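Long-range contacts in metallo-beta-lactamase (Simiduia agarivorans, PDB 6MFI), which probably hydrolyses the beta-lactam ring of antibiotics with two zinc ions, as a metallo-beta-lactamase of subclass B3: residues G63-L68 with P252-S257; L77-T82 with L107-H112. One frame throughout, in Å; residues are numbered along the deposited sequence.

Contact 1: residues G63-L68 with P252-S257; sequences GIAAIL and PHPSAS. With ZN (zinc ion), chain B.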
ATOM      1  N   GLY A  63       0.385   4.751  11.553  1.00 15.10           N
ATOM      2  CA  GLY A  63      -0.567   3.672  11.375  1.00 15.24           C
ATOM      3  C   GLY A  63      -0.841   3.317   9.927  1.00 14.38           C
ATOM      4  O   GLY A  63      -1.297   2.207   9.636  1.00 14.74           O
ATOM      5  N   ILE A  64      -0.569   4.244   9.010  1.00 13.76           N
ATOM      6  CA  ILE A  64      -0.830   4.048   7.588  1.00 12.34           C
ATOM      7  C   ILE A  64       0.448   4.335   6.814  1.00 12.31           C
ATOM      8  O   ILE A  64       1.103   5.359   7.043  1.00 12.10           O
ATOM      9  CB  ILE A  64      -1.979   4.943   7.088  1.00 11.98           C
ATOM     10  CG1 ILE A  64      -3.288   4.568   7.787  1.00 13.24           C
ATOM     11  CG2 ILE A  64      -2.125   4.833   5.578  1.00 10.96           C
ATOM     12  CD1 ILE A  64      -3.736   3.144   7.528  1.00 13.50           C
ATOM     13  N   ALA A  65       0.796   3.441   5.894  1.00 11.39           N
ATOM     14  CA  ALA A  65       2.029   3.553   5.134  1.00 11.09           C
ATOM     15  C   ALA A  65       1.821   4.345   3.848  1.00  9.96           C
ATOM     16  O   ALA A  65       0.757   4.297   3.225  1.00  9.70           O
ATOM     17  CB  ALA A  65       2.583   2.168   4.796  1.00 10.98           C
ATOM     18  N   ALA A  66       2.859   5.083   3.465  1.00  9.71           N
ATOM     19  CA  ALA A  66       2.935   5.754   2.175  1.00  9.41           C
ATOM     20  C   ALA A  66       4.369   5.638   1.686  1.00  9.69           C
ATOM     21  O   ALA A  66       5.301   5.987   2.414  1.00 10.74           O
ATOM     22  CB  ALA A  66       2.512   7.223   2.272  1.00  9.22           C
ATOM     23  N   ILE A  67       4.545   5.137   0.466  1.00 10.12           N
ATOM     24  CA  ILE A  67       5.860   4.791  -0.059  1.00 11.04           C
ATOM     25  C   ILE A  67       6.238   5.799  -1.135  1.00 10.84           C
ATOM     26  O   ILE A  67       5.524   5.949  -2.136  1.00 10.86           O
ATOM     27  CB  ILE A  67       5.886   3.358  -0.611  1.00 12.41           C
ATOM     28  CG1 ILE A  67       5.363   2.377   0.440  1.00 12.64           C
ATOM     29  CG2 ILE A  67       7.291   2.980  -1.048  1.00 13.34           C
ATOM     30  CD1 ILE A  67       6.110   2.436   1.756  1.00 13.00           C
ATOM     31  N   LEU A  68       7.363   6.479  -0.934  1.00 11.19           N
ATOM     32  CA  LEU A  68       7.901   7.439  -1.889  1.00 11.58           C
ATOM     33  C   LEU A  68       9.124   6.841  -2.570  1.00 12.24           C
ATOM     34  O   LEU A  68      10.064   6.402  -1.896  1.00 12.83           O
ATOM     35  CB  LEU A  68       8.270   8.753  -1.197  1.00 11.30           C
ATOM     36  CG  LEU A  68       8.826   9.868  -2.088  1.00 10.86           C
ATOM     37  CD1 LEU A  68       7.727  10.493  -2.942  1.00 10.77           C
ATOM     38  CD2 LEU A  68       9.525  10.924  -1.247  1.00 10.75           C
ATOM     39  N   PRO A 252       0.696  -1.636   3.666  1.00 13.31           N
ATOM     40  CA  PRO A 252      -0.021  -0.379   3.953  1.00 13.02           C
ATOM     41  C   PRO A 252      -0.284  -0.169   5.432  1.00 13.87           C
ATOM     42  O   PRO A 252      -0.259   0.973   5.909  1.00 13.58           O
ATOM     43  CB  PRO A 252      -1.321  -0.532   3.153  1.00 13.46           C
ATOM     44  CG  PRO A 252      -0.990  -1.504   2.076  1.00 13.58           C
ATOM     45  CD  PRO A 252      -0.022  -2.468   2.686  1.00 13.51           C
ATOM     46  N   HIS A 253      -0.553  -1.241   6.171  1.00 14.99           N
ATOM     47  CA  HIS A 253      -0.502  -1.198   7.621  1.00 16.04           C
ATOM     48  C   HIS A 253       0.859  -1.723   8.043  1.00 14.79           C
ATOM     49  O   HIS A 253       1.125  -2.923   7.876  1.00 14.79           O
ATOM     50  CB  HIS A 253      -1.619  -2.039   8.236  1.00 18.97           C
ATOM     51  CG  HIS A 253      -2.994  -1.539   7.918  1.00 21.92           C
ATOM     52  ND1 HIS A 253      -3.601  -0.527   8.629  1.00 22.82           N
ATOM     53  CD2 HIS A 253      -3.878  -1.911   6.962  1.00 22.69           C
ATOM     54  CE1 HIS A 253      -4.801  -0.298   8.126  1.00 23.30           C
ATOM     55  NE2 HIS A 253      -4.994  -1.124   7.114  1.00 23.52           N
ATOM     56  N   PRO A 254       1.753  -0.879   8.567  1.00 15.58           N
ATOM     57  CA  PRO A 254       3.136  -1.327   8.806  1.00 15.66           C
ATOM     58  C   PRO A 254       3.246  -2.543   9.708  1.00 16.12           C
ATOM     59  O   PRO A 254       4.133  -3.378   9.496  1.00 16.25           O
ATOM     60  CB  PRO A 254       3.794  -0.094   9.441  1.00 16.09           C
ATOM     61  CG  PRO A 254       2.981   1.059   8.942  1.00 15.82           C
ATOM     62  CD  PRO A 254       1.571   0.550   8.870  1.00 15.84           C
ATOM     63  N   SER A 255       2.369  -2.676  10.703  1.00 16.23           N
ATOM     64  CA  SER A 255       2.444  -3.819  11.603  1.00 17.19           C
ATOM     65  C   SER A 255       2.001  -5.121  10.948  1.00 17.47           C
ATOM     66  O   SER A 255       2.192  -6.186  11.545  1.00 18.72           O
ATOM     67  CB  SER A 255       1.605  -3.555  12.854  1.00 18.12           C
ATOM     68  OG  SER A 255       2.161  -2.507  13.630  1.00 16.96           O
ATOM     69  N   ALA A 256       1.420  -5.068   9.746  1.00 16.91           N
ATOM     70  CA  ALA A 256       1.050  -6.296   9.051  1.00 17.98           C
ATOM     71  C   ALA A 256       2.276  -7.121   8.680  1.00 18.52           C
ATOM     72  O   ALA A 256       2.202  -8.354   8.636  1.00 19.67           O
ATOM     73  CB  ALA A 256       0.227  -5.975   7.803  1.00 17.81           C
ATOM     74  N   SER A 257       3.404  -6.464   8.406  1.00 17.86           N
ATOM     75  CA  SER A 257       4.658  -7.145   8.110  0.81 17.92           C
ATOM     76  C   SER A 257       5.675  -6.990   9.234  1.00 19.30           C
ATOM     77  O   SER A 257       6.868  -7.235   9.024  1.00 20.28           O
ATOM     78  CB  SER A 257       5.242  -6.636   6.791  0.81 17.36           C
ATOM     79  OG  SER A 257       5.263  -5.219   6.752  0.81 16.30           O
TER
HETATM   80 ZN    ZN B 401      -6.456  -0.442   5.776  1.00 10.69          ZN
HETATM   81  O   HOH W   1      -2.321   0.335  11.158  1.00 10.37           O
HETATM   82  O   HOH W   2      -8.332  -0.968   5.390  1.00 11.01           O
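I64 and H253 lie side by side and point the same way, the methyl CD1 of the isoleucine 3.7 Å from CE1 of the imidazole at an oblique angle to the ring. CG1 of I64 and CG of H253 both lie anti to the carbonyl carbon (chi1 -64° in each), and although both CB atoms point away from the opposite segment, the ends of the side chains come back toward it. The histidine is gripped at both nitrogens. NE2 binds a zinc ion at 2.1 Å, while ND1 donates to a water in the plane of the ring, and that water in turn donates to G63 O at 2.6 Å. Together the water bridge and the zinc bond would limit rotation of the imidazole. Beside it the backbones join directly: A65 N donates to P252 O at 2.7 Å, a bond bent to 152° at the hydrogen, and the same oxygen is approached by I64 CA. A65 CB points toward the other segment and rests 3.3 Å from P252 O, and CD of the P254 ring lies 3.4 Å from G63 O. D114 and H115 of helix 113-116 complete the protein ligands of this zinc, and I64 also packs on both. Y58 of strand 56-58 touches A65 and P254, whereas Y210 of strand 206-210 touches A65 and P252, so the contact is buried between strands of both sheets.

Contact 2: residues L77-T82 with L107-H112; sequences LIDSGT and LHSHEH. With ZN (zinc ion), chain C.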
ATOM      1  N   LEU A  77       4.575   7.980  -5.837  1.00  9.85           N
ATOM      2  CA  LEU A  77       4.069   7.926  -4.470  1.00  9.78           C
ATOM      3  C   LEU A  77       2.903   6.953  -4.420  1.00  9.64           C
ATOM      4  O   LEU A  77       1.919   7.124  -5.146  1.00 10.48           O
ATOM      5  CB  LEU A  77       3.639   9.313  -3.986  1.00  9.22           C
ATOM      6  CG  LEU A  77       3.009   9.386  -2.594  1.00  8.96           C
ATOM      7  CD1 LEU A  77       4.014   8.975  -1.532  1.00  9.38           C
ATOM      8  CD2 LEU A  77       2.480  10.784  -2.324  1.00  8.86           C
ATOM      9  N   ILE A  78       3.014   5.936  -3.570  1.00  9.34           N
ATOM     10  CA  ILE A  78       1.970   4.933  -3.402  1.00  9.26           C
ATOM     11  C   ILE A  78       1.197   5.244  -2.130  1.00  8.97           C
ATOM     12  O   ILE A  78       1.796   5.463  -1.068  1.00  9.01           O
ATOM     13  CB  ILE A  78       2.556   3.513  -3.356  1.00  9.63           C
ATOM     14  CG1 ILE A  78       3.644   3.346  -4.418  1.00 10.09           C
ATOM     15  CG2 ILE A  78       1.457   2.477  -3.550  1.00  9.66           C
ATOM     16  CD1 ILE A  78       4.515   2.128  -4.208  1.00 18.97           C
ATOM     17  N   ASP A  79      -0.134   5.274  -2.244  1.00  8.79           N
ATOM     18  CA  ASP A  79      -1.057   5.490  -1.134  1.00  8.84           C
ATOM     19  C   ASP A  79      -0.969   6.909  -0.584  1.00  9.58           C
ATOM     20  O   ASP A  79       0.058   7.583  -0.716  1.00  8.90           O
ATOM     21  CB  ASP A  79      -0.818   4.469  -0.017  1.00  8.82           C
ATOM     22  CG  ASP A  79      -1.425   3.115  -0.325  1.00  8.96           C
ATOM     23  OD1 ASP A  79      -2.220   3.025  -1.283  1.00  9.61           O
ATOM     24  OD2 ASP A  79      -1.110   2.143   0.391  1.00  9.38           O
ATOM     25  N   SER A  80      -2.055   7.364   0.041  1.00  8.51           N
ATOM     26  CA  SER A  80      -2.154   8.714   0.573  1.00  8.54           C
ATOM     27  C   SER A  80      -2.548   8.769   2.039  1.00  9.89           C
ATOM     28  O   SER A  80      -2.425   9.837   2.650  1.00  8.90           O
ATOM     29  CB  SER A  80      -3.180   9.527  -0.232  1.00  9.78           C
ATOM     30  OG  SER A  80      -4.493   9.038  -0.007  1.00  9.77           O
ATOM     31  N   GLY A  81      -3.019   7.670   2.618  1.00  9.75           N
ATOM     32  CA  GLY A  81      -3.653   7.740   3.916  1.00  9.81           C
ATOM     33  C   GLY A  81      -5.008   8.420   3.796  1.00 10.03           C
ATOM     34  O   GLY A  81      -5.552   8.613   2.709  1.00  9.72           O
ATOM     35  N   THR A  82      -5.553   8.788   4.951  1.00 10.27           N
ATOM     36  CA  THR A  82      -6.806   9.526   4.970  1.00 10.78           C
ATOM     37  C   THR A  82      -6.577  10.950   4.466  1.00 11.25           C
ATOM     38  O   THR A  82      -5.453  11.363   4.165  1.00  9.65           O
ATOM     39  CB  THR A  82      -7.403   9.540   6.376  1.00 10.49           C
ATOM     40  OG1 THR A  82      -6.548  10.286   7.252  1.00 10.79           O
ATOM     41  CG2 THR A  82      -7.550   8.123   6.910  1.00 10.60           C
ATOM     42  N   LEU A 107       0.128   6.021  -7.035  1.00 10.74           N
ATOM     43  CA  LEU A 107      -0.355   4.650  -7.048  1.00 10.31           C
ATOM     44  C   LEU A 107      -1.095   4.360  -5.749  1.00  9.76           C
ATOM     45  O   LEU A 107      -1.112   5.171  -4.820  1.00  9.01           O
ATOM     46  CB  LEU A 107       0.797   3.656  -7.245  1.00 11.05           C
ATOM     47  CG  LEU A 107       1.696   3.890  -8.461  1.00 11.95           C
ATOM     48  CD1 LEU A 107       2.811   2.855  -8.511  1.00 12.18           C
ATOM     49  CD2 LEU A 107       0.880   3.873  -9.744  1.00 12.80           C
ATOM     50  N   HIS A 108      -1.710   3.180  -5.686  1.00 10.22           N
ATOM     51  CA  HIS A 108      -2.528   2.807  -4.542  1.00 10.34           C
ATOM     52  C   HIS A 108      -2.341   1.332  -4.227  1.00 10.99           C
ATOM     53  O   HIS A 108      -1.991   0.530  -5.097  1.00 11.13           O
ATOM     54  CB  HIS A 108      -4.015   3.092  -4.796  1.00 10.36           C
ATOM     55  CG  HIS A 108      -4.635   2.196  -5.825  1.00 10.11           C
ATOM     56  ND1 HIS A 108      -4.996   0.892  -5.558  1.00 10.17           N
ATOM     57  CD2 HIS A 108      -4.960   2.417  -7.120  1.00 10.20           C
ATOM     58  CE1 HIS A 108      -5.509   0.348  -6.646  1.00 10.62           C
ATOM     59  NE2 HIS A 108      -5.500   1.253  -7.608  1.00 10.66           N
ATOM     60  N   SER A 109      -2.585   0.983  -2.965  1.00 11.20           N
ATOM     61  CA  SER A 109      -2.674  -0.414  -2.562  1.00 12.01           C
ATOM     62  C   SER A 109      -4.086  -0.920  -2.825  1.00 11.83           C
ATOM     63  O   SER A 109      -4.316  -1.665  -3.783  1.00 11.91           O
ATOM     64  CB  SER A 109      -2.303  -0.578  -1.088  1.00 12.22           C
ATOM     65  OG  SER A 109      -3.100   0.255  -0.264  1.00 12.41           O
ATOM     66  N   HIS A 110      -5.038  -0.517  -1.985  1.00 11.57           N
ATOM     67  CA  HIS A 110      -6.443  -0.809  -2.222  1.00 11.12           C
ATOM     68  C   HIS A 110      -7.276   0.416  -1.865  1.00 10.86           C
ATOM     69  O   HIS A 110      -6.824   1.319  -1.159  1.00 11.36           O
ATOM     70  CB  HIS A 110      -6.915  -2.046  -1.445  1.00 11.30           C
ATOM     71  CG  HIS A 110      -6.831  -1.908   0.042  1.00 11.21           C
ATOM     72  ND1 HIS A 110      -5.770  -2.393   0.775  1.00 11.36           N
ATOM     73  CD2 HIS A 110      -7.688  -1.362   0.937  1.00 11.35           C
ATOM     74  CE1 HIS A 110      -5.971  -2.140   2.056  1.00 11.56           C
ATOM     75  NE2 HIS A 110      -7.129  -1.517   2.182  1.00 11.27           N
ATOM     76  N   GLU A 111      -8.512   0.423  -2.364  1.00 10.37           N
ATOM     77  CA  GLU A 111      -9.359   1.616  -2.409  1.00 10.57           C
ATOM     78  C   GLU A 111     -10.146   1.852  -1.126  1.00 10.81           C
ATOM     79  O   GLU A 111     -11.316   2.242  -1.181  1.00 10.69           O
ATOM     80  CB  GLU A 111     -10.299   1.517  -3.607  1.00 11.44           C
ATOM     81  CG  GLU A 111     -11.167   0.261  -3.627  1.00 12.73           C
ATOM     82  CD  GLU A 111     -10.489  -0.931  -4.280  1.00 13.44           C
ATOM     83  OE1 GLU A 111     -11.202  -1.759  -4.884  1.00 14.26           O
ATOM     84  OE2 GLU A 111      -9.248  -1.044  -4.188  1.00 13.63           O
ATOM     85  N   HIS A 112      -9.544   1.644   0.040  1.00 11.04           N
ATOM     86  CA  HIS A 112     -10.207   1.964   1.296  1.00 12.32           C
ATOM     87  C   HIS A 112      -9.809   3.361   1.760  1.00 11.31           C
ATOM     88  O   HIS A 112      -8.740   3.871   1.414  1.00  9.50           O
ATOM     89  CB  HIS A 112      -9.871   0.930   2.371  1.00 14.45           C
ATOM     90  CG  HIS A 112     -10.732  -0.293   2.318  1.00 17.26           C
ATOM     91  ND1 HIS A 112     -10.619  -1.324   3.227  1.00 18.65           N
ATOM     92  CD2 HIS A 112     -11.722  -0.651   1.466  1.00 18.04           C
ATOM     93  CE1 HIS A 112     -11.501  -2.264   2.935  1.00 18.79           C
ATOM     94  NE2 HIS A 112     -12.183  -1.881   1.871  1.00 18.52           N
TER
HETATM   95 ZN    ZN C 402      -8.714  -1.872   3.670  0.82 10.05          ZN
HETATM   96  O   HOH W   2      -8.332  -0.968   5.390  1.00 11.01           O
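The carboxylate of D79 takes two hydrogen bonds from S109, one on each oxygen. S109 N donates to OD1 at 2.7 Å, meeting it on the syn side but 26° out of the carboxylate plane, and S109 OG donates to the syn lone pair of OD2 at 2.8 Å. The serine hydroxyl reaches that oxygen because OG stands between the backbone N and the carbonyl carbon (chi1 55°). OD2 is also hydrogen-bonded to the hydroxyl of Y210, so three hydrogen bonds grip the buried carboxylate, which should restrict its rotation. Behind this pair the strands run parallel: L107 N donates to L77 O at 2.8 Å, and D79 N donates to L107 O at 2.8 Å. Between these bonds I78 and L107 cross obliquely on one face of the sheet, CG2 of the isoleucine 3.9 Å from CB of the leucine, with W195 of strand 193-199 against both. Beyond S109 the loop turns its histidines onto a zinc ion, H110 through NE2 at 2.2 Å and H112 through ND1 at 2.0 Å, with H188 as the third protein ligand. In the second shell D212 holds H110 ND1 and D149 holds H112 NE2. H110, H112, D114 and H115 form the HxHxDH motif of the metallo-beta-lactamase fold, and through its bonds to S109, D79 ties the end of strand 74-78 to the residue just before the motif.

The centres of contacts 1 and 2 are about 10 Å apart, and along the chain contact 2 is nested inside the loop that contact 1 closes. Strands 67-71 and 74-78, successive in sequence, are antiparallel neighbours in the seven-stranded sheet, where I67 O probably accepts a hydrogen bond from I78 N. The two contacts also pack directly, P252 CG lying 3.5 Å from S109 CB. Loop 107-112 follows strand 103-107 of this sheet, whereas loop 252-257 follows strand 248-250 of the five-stranded one. Contact 1 gives one zinc its H253 and contact 2 gives the other H110 and H112; one water binds both ions, and D114, H115 and H188 supply the remaining protein ligands.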